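Local coordinates for protein yeast glycogen phosphorylase (Saccharomyces cerevisiae, PDB 1YGP) that belongs to the carbohydrate phosphorylase family, carries pyridoxal-5'-phosphate and is built on the two-domain GT-B fold, at residues 330-335 against 413-418; 401-406 against 866-871; 647-652 against 833-838. One frame throughout, in Å; residues are numbered along the deposited sequence.

Contact 1 of 3, residues 330-335 against 413-418; sequences KQQYFW and EKWPRR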
loop_
_atom_site.group_PDB
_atom_site.type_symbol
_atom_site.label_atom_id
_atom_site.label_comp_id
_atom_site.label_asym_id
_atom_site.label_seq_id
_atom_site.Cartn_x
_atom_site.Cartn_y
_atom_site.Cartn_z
ATOM N N LYS A 330 -19.236 -6.291 13.446
ATOM C CA LYS A 330 -19.079 -5.182 12.503
ATOM C C LYS A 330 -18.427 -5.663 11.212
ATOM O O LYS A 330 -18.893 -5.402 10.110
ATOM C CB LYS A 330 -18.250 -4.137 13.229
ATOM C CG LYS A 330 -18.471 -2.684 12.880
ATOM C CD LYS A 330 -17.994 -1.942 14.120
ATOM C CE LYS A 330 -18.250 -0.436 14.070
ATOM N NZ LYS A 330 -17.808 0.165 15.318
ATOM N N GLN A 331 -17.378 -6.457 11.354
ATOM C CA GLN A 331 -16.644 -7.070 10.263
ATOM C C GLN A 331 -17.519 -8.078 9.512
ATOM O O GLN A 331 -17.617 -8.024 8.283
ATOM C CB GLN A 331 -15.411 -7.680 10.923
ATOM C CG GLN A 331 -14.412 -8.495 10.152
ATOM C CD GLN A 331 -13.197 -8.829 11.028
ATOM O OE1 GLN A 331 -13.225 -9.739 11.854
ATOM N NE2 GLN A 331 -12.062 -8.160 10.920
ATOM N N GLN A 332 -18.222 -8.982 10.212
ATOM C CA GLN A 332 -19.092 -9.984 9.597
ATOM C C GLN A 332 -20.261 -9.320 8.873
ATOM O O GLN A 332 -20.700 -9.794 7.812
ATOM C CB GLN A 332 -19.649 -10.942 10.647
ATOM C CG GLN A 332 -18.615 -11.781 11.371
ATOM C CD GLN A 332 -19.185 -12.857 12.278
ATOM O OE1 GLN A 332 -18.592 -13.925 12.470
ATOM N NE2 GLN A 332 -20.352 -12.680 12.872
ATOM N N TYR A 333 -20.770 -8.191 9.392
ATOM C CA TYR A 333 -21.792 -7.488 8.650
ATOM C C TYR A 333 -21.161 -6.901 7.390
ATOM O O TYR A 333 -21.638 -7.275 6.319
ATOM C CB TYR A 333 -22.433 -6.350 9.454
ATOM C CG TYR A 333 -23.560 -5.711 8.652
ATOM C CD1 TYR A 333 -24.403 -6.502 7.867
ATOM C CD2 TYR A 333 -23.697 -4.329 8.625
ATOM C CE1 TYR A 333 -25.359 -5.914 7.047
ATOM C CE2 TYR A 333 -24.656 -3.729 7.809
ATOM C CZ TYR A 333 -25.474 -4.529 7.020
ATOM O OH TYR A 333 -26.387 -3.966 6.158
ATOM N N PHE A 334 -20.104 -6.067 7.441
ATOM C CA PHE A 334 -19.417 -5.466 6.287
ATOM C C PHE A 334 -19.203 -6.429 5.101
ATOM O O PHE A 334 -19.583 -6.172 3.956
ATOM C CB PHE A 334 -18.097 -4.917 6.830
ATOM C CG PHE A 334 -17.119 -4.377 5.800
ATOM C CD1 PHE A 334 -17.323 -3.125 5.229
ATOM C CD2 PHE A 334 -16.044 -5.166 5.387
ATOM C CE1 PHE A 334 -16.465 -2.665 4.238
ATOM C CE2 PHE A 334 -15.187 -4.697 4.391
ATOM C CZ PHE A 334 -15.399 -3.446 3.812
ATOM N N TRP A 335 -18.664 -7.604 5.342
ATOM C CA TRP A 335 -18.440 -8.573 4.299
ATOM C C TRP A 335 -19.751 -9.140 3.814
ATOM O O TRP A 335 -19.877 -9.254 2.588
ATOM C CB TRP A 335 -17.522 -9.631 4.872
ATOM C CG TRP A 335 -17.514 -11.036 4.294
ATOM C CD1 TRP A 335 -17.101 -11.374 3.025
ATOM C CD2 TRP A 335 -17.851 -12.114 5.061
ATOM N NE1 TRP A 335 -17.161 -12.688 3.003
ATOM C CE2 TRP A 335 -17.602 -13.169 4.191
ATOM C CE3 TRP A 335 -18.317 -12.320 6.356
ATOM C CZ2 TRP A 335 -17.825 -14.464 4.649
ATOM C CZ3 TRP A 335 -18.534 -13.620 6.786
ATOM C CH2 TRP A 335 -18.288 -14.686 5.941
ATOM N N GLU A 413 -22.168 -20.098 17.566
ATOM C CA GLU A 413 -22.165 -18.636 17.681
ATOM C C GLU A 413 -23.481 -17.995 18.076
ATOM O O GLU A 413 -24.520 -18.244 17.447
ATOM C CB GLU A 413 -21.719 -18.072 16.359
ATOM C CG GLU A 413 -21.683 -16.567 16.184
ATOM C CD GLU A 413 -21.156 -16.145 14.823
ATOM O OE1 GLU A 413 -19.988 -16.389 14.536
ATOM O OE2 GLU A 413 -21.913 -15.573 14.044
ATOM N N LYS A 414 -23.437 -17.130 19.078
ATOM C CA LYS A 414 -24.617 -16.406 19.512
ATOM C C LYS A 414 -24.218 -14.941 19.642
ATOM O O LYS A 414 -23.056 -14.659 19.929
ATOM C CB LYS A 414 -25.101 -16.843 20.878
ATOM C CG LYS A 414 -25.233 -18.310 21.141
ATOM C CD LYS A 414 -25.772 -18.468 22.542
ATOM C CE LYS A 414 -25.710 -19.937 22.922
ATOM N NZ LYS A 414 -26.064 -20.142 24.316
ATOM N N TRP A 415 -25.113 -13.973 19.470
ATOM C CA TRP A 415 -24.808 -12.563 19.708
ATOM C C TRP A 415 -25.822 -12.034 20.722
ATOM O O TRP A 415 -26.975 -12.480 20.700
ATOM C CB TRP A 415 -24.917 -11.748 18.408
ATOM C CG TRP A 415 -23.852 -12.139 17.400
ATOM C CD1 TRP A 415 -24.115 -13.020 16.388
ATOM C CD2 TRP A 415 -22.545 -11.737 17.428
ATOM N NE1 TRP A 415 -22.976 -13.203 15.769
ATOM C CE2 TRP A 415 -22.009 -12.463 16.350
ATOM C CE3 TRP A 415 -21.750 -10.887 18.200
ATOM C CZ2 TRP A 415 -20.658 -12.341 16.041
ATOM C CZ3 TRP A 415 -20.403 -10.773 17.885
ATOM C CH2 TRP A 415 -19.867 -11.493 16.819
ATOM N N PRO A 416 -25.495 -11.146 21.654
ATOM C CA PRO A 416 -26.445 -10.609 22.627
ATOM C C PRO A 416 -27.352 -9.539 22.036
ATOM O O PRO A 416 -26.883 -8.706 21.254
ATOM C CB PRO A 416 -25.535 -10.136 23.741
ATOM C CG PRO A 416 -24.289 -9.682 23.021
ATOM C CD PRO A 416 -24.124 -10.746 21.952
ATOM N N ARG A 417 -28.623 -9.440 22.411
ATOM C CA ARG A 417 -29.536 -8.511 21.753
ATOM C C ARG A 417 -29.201 -7.041 21.852
ATOM O O ARG A 417 -29.319 -6.316 20.867
ATOM C CB ARG A 417 -30.919 -8.736 22.278
ATOM C CG ARG A 417 -31.340 -10.002 21.792
ATOM N N ARG A 418 -28.705 -6.583 22.990
ATOM C CA ARG A 418 -28.342 -5.182 23.145
ATOM C C ARG A 418 -27.354 -4.705 22.073
ATOM O O ARG A 418 -27.647 -3.801 21.292
ATOM C CB ARG A 418 -27.731 -4.989 24.537
#
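Helix 322-350 meets an edge strand of the small antiparallel sheet, 414-416, where the amide of Q332 points at E413 and W415. Q332 and E413 approach from opposite directions; E413 CG is anti to the backbone N and the chain runs on extended, which carries the carboxylate out to the amide. Q332 NE2 lies 3.5 Å from E413 OE2 and makes a weak hydrogen bond to it, fairly straight at 157°. The same oxygen takes a better bond from the indole: W415 NE1 sits 3.1 Å from E413 OE2, arriving from above the carboxylate plane, 52° out of it. The amide also touches the far part of the indole, with Q332 NE2 3.2 Å from W415 CZ2; it comes in obliquely, the two planes 74° apart. Q332 OE1 is hydrogen-bonded to H369 ND1, outside the two segments. The indole also rests on K325, R328 and L329, earlier in the same helix, and the backbones of E413 and W415 pair with M470 and I468. One ordinary and one weak N-H bond converge on E413 OE2, consistent with a charged carboxylate that links indole and helix amide only loosely.

Contact 2 of 3, residues 401-406 against 866-871; sequences AYTNHT and EEYSDT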
loop_
_atom_site.group_PDB
_atom_site.type_symbol
_atom_site.label_atom_id
_atom_site.label_comp_id
_atom_site.label_asym_id
_atom_site.label_seq_id
_atom_site.Cartn_x
_atom_site.Cartn_y
_atom_site.Cartn_z
ATOM N N ALA A 401 -27.719 -22.363 1.778
ATOM C CA ALA A 401 -27.416 -23.654 2.355
ATOM C C ALA A 401 -26.267 -23.414 3.333
ATOM O O ALA A 401 -25.379 -22.587 3.089
ATOM C CB ALA A 401 -26.959 -24.636 1.299
ATOM N N TYR A 402 -26.224 -24.163 4.428
ATOM C CA TYR A 402 -25.274 -23.980 5.512
ATOM C C TYR A 402 -24.375 -25.199 5.736
ATOM O O TYR A 402 -24.900 -26.303 5.923
ATOM C CB TYR A 402 -26.159 -23.647 6.696
ATOM C CG TYR A 402 -25.592 -23.772 8.094
ATOM C CD1 TYR A 402 -24.456 -23.055 8.453
ATOM C CD2 TYR A 402 -26.249 -24.559 9.041
ATOM C CE1 TYR A 402 -23.976 -23.108 9.754
ATOM C CE2 TYR A 402 -25.763 -24.614 10.356
ATOM C CZ TYR A 402 -24.628 -23.884 10.698
ATOM O OH TYR A 402 -24.130 -23.912 11.982
ATOM N N THR A 403 -23.046 -25.107 5.701
ATOM C CA THR A 403 -22.234 -26.245 6.077
ATOM C C THR A 403 -21.907 -26.009 7.541
ATOM O O THR A 403 -21.529 -24.889 7.912
ATOM C CB THR A 403 -20.942 -26.311 5.289
ATOM O OG1 THR A 403 -21.314 -26.499 3.928
ATOM C CG2 THR A 403 -19.988 -27.386 5.838
ATOM N N ASN A 404 -22.042 -27.038 8.376
ATOM C CA ASN A 404 -21.796 -26.942 9.799
ATOM C C ASN A 404 -20.542 -27.738 10.127
ATOM O O ASN A 404 -20.330 -28.883 9.698
ATOM C CB ASN A 404 -23.000 -27.484 10.538
ATOM C CG ASN A 404 -22.834 -27.464 12.045
ATOM O OD1 ASN A 404 -22.080 -28.235 12.643
ATOM N ND2 ASN A 404 -23.471 -26.546 12.723
ATOM N N HIS A 405 -19.656 -27.119 10.900
ATOM C CA HIS A 405 -18.377 -27.730 11.214
ATOM C C HIS A 405 -18.256 -27.992 12.711
ATOM O O HIS A 405 -17.232 -28.521 13.141
ATOM C CB HIS A 405 -17.218 -26.814 10.790
ATOM C CG HIS A 405 -17.071 -26.435 9.313
ATOM N ND1 HIS A 405 -16.315 -26.984 8.360
ATOM C CD2 HIS A 405 -17.743 -25.380 8.728
ATOM C CE1 HIS A 405 -16.506 -26.311 7.247
ATOM N NE2 HIS A 405 -17.367 -25.353 7.485
ATOM N N THR A 406 -19.288 -27.704 13.515
ATOM C CA THR A 406 -19.181 -27.772 14.965
ATOM C C THR A 406 -19.713 -29.059 15.556
ATOM O O THR A 406 -20.690 -29.616 15.063
ATOM C CB THR A 406 -19.953 -26.638 15.604
ATOM N N GLU A 866 -18.295 -32.248 -6.678
ATOM C CA GLU A 866 -19.301 -32.952 -7.460
ATOM C C GLU A 866 -20.563 -33.138 -6.613
ATOM O O GLU A 866 -21.671 -32.777 -7.015
ATOM C CB GLU A 866 -18.774 -34.312 -7.890
ATOM C CG GLU A 866 -17.708 -34.230 -8.988
ATOM C CD GLU A 866 -16.896 -35.500 -9.304
ATOM O OE1 GLU A 866 -17.339 -36.626 -9.050
ATOM O OE2 GLU A 866 -15.788 -35.349 -9.821
ATOM N N GLU A 867 -20.391 -33.560 -5.365
ATOM C CA GLU A 867 -21.506 -33.855 -4.495
ATOM C C GLU A 867 -22.291 -32.609 -4.189
ATOM O O GLU A 867 -23.527 -32.611 -4.263
ATOM C CB GLU A 867 -21.056 -34.455 -3.169
ATOM C CG GLU A 867 -20.233 -35.728 -3.317
ATOM C CD GLU A 867 -20.381 -36.665 -2.142
ATOM O OE1 GLU A 867 -19.918 -36.380 -1.034
ATOM O OE2 GLU A 867 -20.985 -37.709 -2.345
ATOM N N TYR A 868 -21.590 -31.517 -3.885
ATOM C CA TYR A 868 -22.253 -30.271 -3.552
ATOM C C TYR A 868 -23.034 -29.784 -4.744
ATOM O O TYR A 868 -24.226 -29.491 -4.601
ATOM C CB TYR A 868 -21.247 -29.212 -3.162
ATOM C CG TYR A 868 -20.852 -29.140 -1.695
ATOM C CD1 TYR A 868 -21.655 -28.441 -0.798
ATOM C CD2 TYR A 868 -19.646 -29.682 -1.270
ATOM C CE1 TYR A 868 -21.249 -28.267 0.517
ATOM C CE2 TYR A 868 -19.240 -29.508 0.049
ATOM C CZ TYR A 868 -20.035 -28.798 0.943
ATOM O OH TYR A 868 -19.595 -28.598 2.250
ATOM N N SER A 869 -22.407 -29.786 -5.922
ATOM C CA SER A 869 -23.068 -29.333 -7.126
ATOM C C SER A 869 -24.315 -30.144 -7.396
ATOM O O SER A 869 -25.366 -29.555 -7.673
ATOM C CB SER A 869 -22.161 -29.444 -8.334
ATOM O OG SER A 869 -20.999 -28.643 -8.162
ATOM N N ASP A 870 -24.290 -31.458 -7.218
ATOM C CA ASP A 870 -25.455 -32.237 -7.542
ATOM C C ASP A 870 -26.532 -32.338 -6.485
ATOM O O ASP A 870 -27.700 -32.448 -6.872
ATOM C CB ASP A 870 -24.996 -33.620 -7.944
ATOM C CG ASP A 870 -24.129 -33.589 -9.201
ATOM O OD1 ASP A 870 -24.356 -32.730 -10.072
ATOM O OD2 ASP A 870 -23.224 -34.431 -9.298
ATOM N N THR A 871 -26.267 -32.290 -5.181
ATOM C CA THR A 871 -27.373 -32.442 -4.253
ATOM C C THR A 871 -27.910 -31.120 -3.726
ATOM O O THR A 871 -29.109 -30.938 -3.493
ATOM C CB THR A 871 -26.944 -33.345 -3.073
ATOM O OG1 THR A 871 -25.879 -32.724 -2.374
ATOM C CG2 THR A 871 -26.474 -34.699 -3.568
#
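T403, on strand 400-404, puts its hydroxyl at the edge of the Y868 ring, in the ring plane, and the two side chains cross at about a right angle. T403 OG1 is 3.2 Å from Y868 OH and 3.8 Å from Y868 CE1, while the methyl T403 CG2 stands 3.8 Å from Y868 OH. Both hydroxyls are held by one amide: N482, on the adjacent strand 478-483, is hydrogen-bonded to T403 OG1 through OD1 and to Y868 OH through ND2. That is the dense side of the contact. The tyrosine ring meets W873 at a shallow angle and F173 at a steep one, and T403, with its methyl anti to the backbone N, places CG2 3.6 Å above one face of the H405 ring, toward its rim. N404 is buried too, its ND2 bonded to Y402 OH at 2.8 Å and its OD1 accepting from T406 N at 3.0 Å in an Asx turn.

Away from this buried pair things open up. E866, D870 and T871 lie on the exposed part of helix 861-873, where T871 OG1 turns back to bond E867 O at 3.0 Å. H405 and T406, at the end of segment 401-406, are partly exposed.

The side chain of T403 is about 13 Å from the bound pyridoxal-5'-phosphate, so this is not the pocket itself. A late helix of the chain leaning on an interior parallel strand of the first domain is characteristic of GT-B proteins, in which the C-terminal end of the chain crosses back to the N-terminal domain.

Contact 3 of 3, residues 647-652 against 833-838; sequences PRKVSI and LVDQEF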
loop_
_atom_site.group_PDB
_atom_site.type_symbol
_atom_site.label_atom_id
_atom_site.label_comp_id
_atom_site.label_asym_id
_atom_site.label_seq_id
_atom_site.Cartn_x
_atom_site.Cartn_y
_atom_site.Cartn_z
ATOM N N PRO A 647 14.199 -47.190 18.853
ATOM C CA PRO A 647 14.982 -46.813 17.696
ATOM C C PRO A 647 14.819 -45.335 17.303
ATOM O O PRO A 647 13.832 -44.684 17.653
ATOM C CB PRO A 647 14.515 -47.815 16.659
ATOM C CG PRO A 647 13.647 -48.821 17.386
ATOM C CD PRO A 647 13.041 -47.983 18.486
ATOM N N ARG A 648 15.769 -44.892 16.462
ATOM C CA ARG A 648 15.924 -43.547 15.907
ATOM C C ARG A 648 14.674 -42.889 15.309
ATOM O O ARG A 648 14.095 -43.351 14.308
ATOM C CB ARG A 648 17.054 -43.669 14.898
ATOM C CG ARG A 648 17.606 -42.363 14.383
ATOM C CD ARG A 648 18.972 -42.568 13.742
ATOM N NE ARG A 648 20.050 -42.441 14.717
ATOM C CZ ARG A 648 20.762 -43.481 15.166
ATOM N NH1 ARG A 648 20.537 -44.735 14.749
ATOM N NH2 ARG A 648 21.713 -43.243 16.071
ATOM N N LYS A 649 14.311 -41.768 15.938
ATOM C CA LYS A 649 13.068 -41.050 15.711
ATOM C C LYS A 649 13.356 -39.554 15.772
ATOM O O LYS A 649 14.337 -39.120 16.390
ATOM C CB LYS A 649 12.096 -41.427 16.819
ATOM C CG LYS A 649 10.606 -41.161 16.714
ATOM C CD LYS A 649 10.071 -41.344 18.121
ATOM C CE LYS A 649 8.551 -41.561 18.222
ATOM N NZ LYS A 649 8.089 -42.866 17.759
ATOM N N VAL A 650 12.518 -38.754 15.114
ATOM C CA VAL A 650 12.538 -37.297 15.157
ATOM C C VAL A 650 11.067 -36.940 15.303
ATOM O O VAL A 650 10.233 -37.307 14.452
ATOM C CB VAL A 650 13.034 -36.622 13.845
ATOM C CG1 VAL A 650 12.960 -35.121 14.008
ATOM C CG2 VAL A 650 14.466 -36.939 13.554
ATOM N N SER A 651 10.731 -36.282 16.390
ATOM C CA SER A 651 9.384 -35.769 16.537
ATOM C C SER A 651 9.339 -34.312 16.044
ATOM O O SER A 651 10.091 -33.425 16.481
ATOM C CB SER A 651 8.982 -35.851 17.983
ATOM O OG SER A 651 9.090 -37.188 18.464
ATOM N N ILE A 652 8.461 -34.056 15.083
ATOM C CA ILE A 652 8.314 -32.758 14.455
ATOM C C ILE A 652 7.013 -32.146 14.966
ATOM O O ILE A 652 5.940 -32.730 14.778
ATOM C CB ILE A 652 8.300 -32.985 12.922
ATOM C CG1 ILE A 652 9.616 -33.588 12.425
ATOM C CG2 ILE A 652 8.039 -31.660 12.248
ATOM C CD1 ILE A 652 10.813 -32.613 12.448
ATOM N N LEU A 833 4.576 -50.806 18.523
ATOM C CA LEU A 833 4.224 -51.393 17.237
ATOM C C LEU A 833 4.800 -50.641 16.050
ATOM O O LEU A 833 5.526 -51.229 15.247
ATOM C CB LEU A 833 2.715 -51.455 17.080
ATOM C CG LEU A 833 2.093 -52.673 17.716
ATOM C CD1 LEU A 833 0.647 -52.434 18.105
ATOM C CD2 LEU A 833 2.249 -53.802 16.722
ATOM N N VAL A 834 4.530 -49.336 15.956
ATOM C CA VAL A 834 5.013 -48.471 14.881
ATOM C C VAL A 834 6.511 -48.671 14.703
ATOM O O VAL A 834 6.983 -49.002 13.605
ATOM C CB VAL A 834 4.689 -46.972 15.223
ATOM C CG1 VAL A 834 5.397 -45.992 14.304
ATOM C CG2 VAL A 834 3.230 -46.712 14.963
ATOM N N ASP A 835 7.229 -48.546 15.821
ATOM C CA ASP A 835 8.663 -48.637 15.798
ATOM C C ASP A 835 9.184 -49.931 15.221
ATOM O O ASP A 835 10.126 -49.897 14.407
ATOM C CB ASP A 835 9.220 -48.480 17.195
ATOM C CG ASP A 835 9.327 -47.040 17.670
ATOM O OD1 ASP A 835 9.944 -46.220 16.982
ATOM O OD2 ASP A 835 8.819 -46.752 18.752
ATOM N N GLN A 836 8.565 -51.054 15.590
ATOM C CA GLN A 836 9.048 -52.328 15.095
ATOM C C GLN A 836 8.724 -52.461 13.624
ATOM O O GLN A 836 9.609 -52.819 12.842
ATOM C CB GLN A 836 8.402 -53.479 15.833
ATOM N N GLU A 837 7.492 -52.116 13.237
ATOM C CA GLU A 837 7.014 -52.137 11.864
ATOM C C GLU A 837 7.968 -51.409 10.945
ATOM O O GLU A 837 8.579 -52.035 10.088
ATOM C CB GLU A 837 5.666 -51.466 11.790
ATOM C CG GLU A 837 4.452 -52.342 11.962
ATOM C CD GLU A 837 4.081 -52.955 10.631
ATOM O OE1 GLU A 837 3.540 -52.240 9.798
ATOM O OE2 GLU A 837 4.353 -54.136 10.415
ATOM N N PHE A 838 8.189 -50.121 11.202
ATOM C CA PHE A 838 9.015 -49.268 10.367
ATOM C C PHE A 838 10.472 -49.686 10.304
ATOM O O PHE A 838 11.033 -49.815 9.217
ATOM C CB PHE A 838 8.916 -47.801 10.871
ATOM C CG PHE A 838 9.862 -46.811 10.186
ATOM C CD1 PHE A 838 9.551 -46.285 8.940
ATOM C CD2 PHE A 838 11.060 -46.445 10.808
ATOM C CE1 PHE A 838 10.438 -45.404 8.331
ATOM C CE2 PHE A 838 11.944 -45.561 10.188
ATOM C CZ PHE A 838 11.633 -45.037 8.945
#
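D835 lays its carboxylate beside the ring of P647, the two side chains crossing at a slant. The touching point on the proline is CD, 3.9 Å from D835 OD1 and 4.1 Å from D835 CB, while the CA atoms of P647 and D835 are 6.8 Å apart. The aspartate leaves its helix toward segment 647-652, with CG anti to the carbonyl carbon (chi1 -81°), and so presents its carboxylate to proline and lysine alike.

K649 reaches the same carboxylate by a different route. Its chain leaves with CG anti to the backbone N and runs out extended, and the bend at the last torsion (chi4 72°) turns NZ toward the carboxylate; the two side chains cross at about a right angle. The separation is long for a salt bridge: K649 NZ is 3.9 Å from D835 OD1 and 4.1 Å from D835 OD2. A second ion pair, from K649 NZ to D603 of the adjacent strand 601-606, is also long and weak.

The strongest polar partner of D835 comes from helix 615-634. R625 NH2 forms a salt bridge with D835 OD2, and R625 NH1 is hydrogen-bonded to P647 O, so one guanidinium joins both segments.

The contact thus joins the start of strand 649-654, in the parallel sheet of the second domain, to helix 820-840. An arginine at bonding distance and a lysine farther off both face D835, which probably stays ionised; R625 makes the directed bonds, while K649 probably adds mainly longer-range attraction.

How the contacts relate
Contacts 1 and 2 lie in the N-terminal domain, their centres 23 Å apart and their nearest atoms about 7 Å apart, without touching. They interleave along the chain: 330-335 comes first, then 401-406, 413-418 and finally 866-871, with strands 400-404 and 414-416 consecutive. Contact 3 belongs to the other domain, on its six-stranded parallel sheet, with its centre 48 Å from that of contact 1 and 39 Å from that of contact 2. Contacts 1 and 3 lie on opposite sides of the chain's centre. Both segments of contact 3 fall between 401-406 and 866-871 in sequence, so the chain builds the second domain before helix 861-873 returns to the first, linking the two.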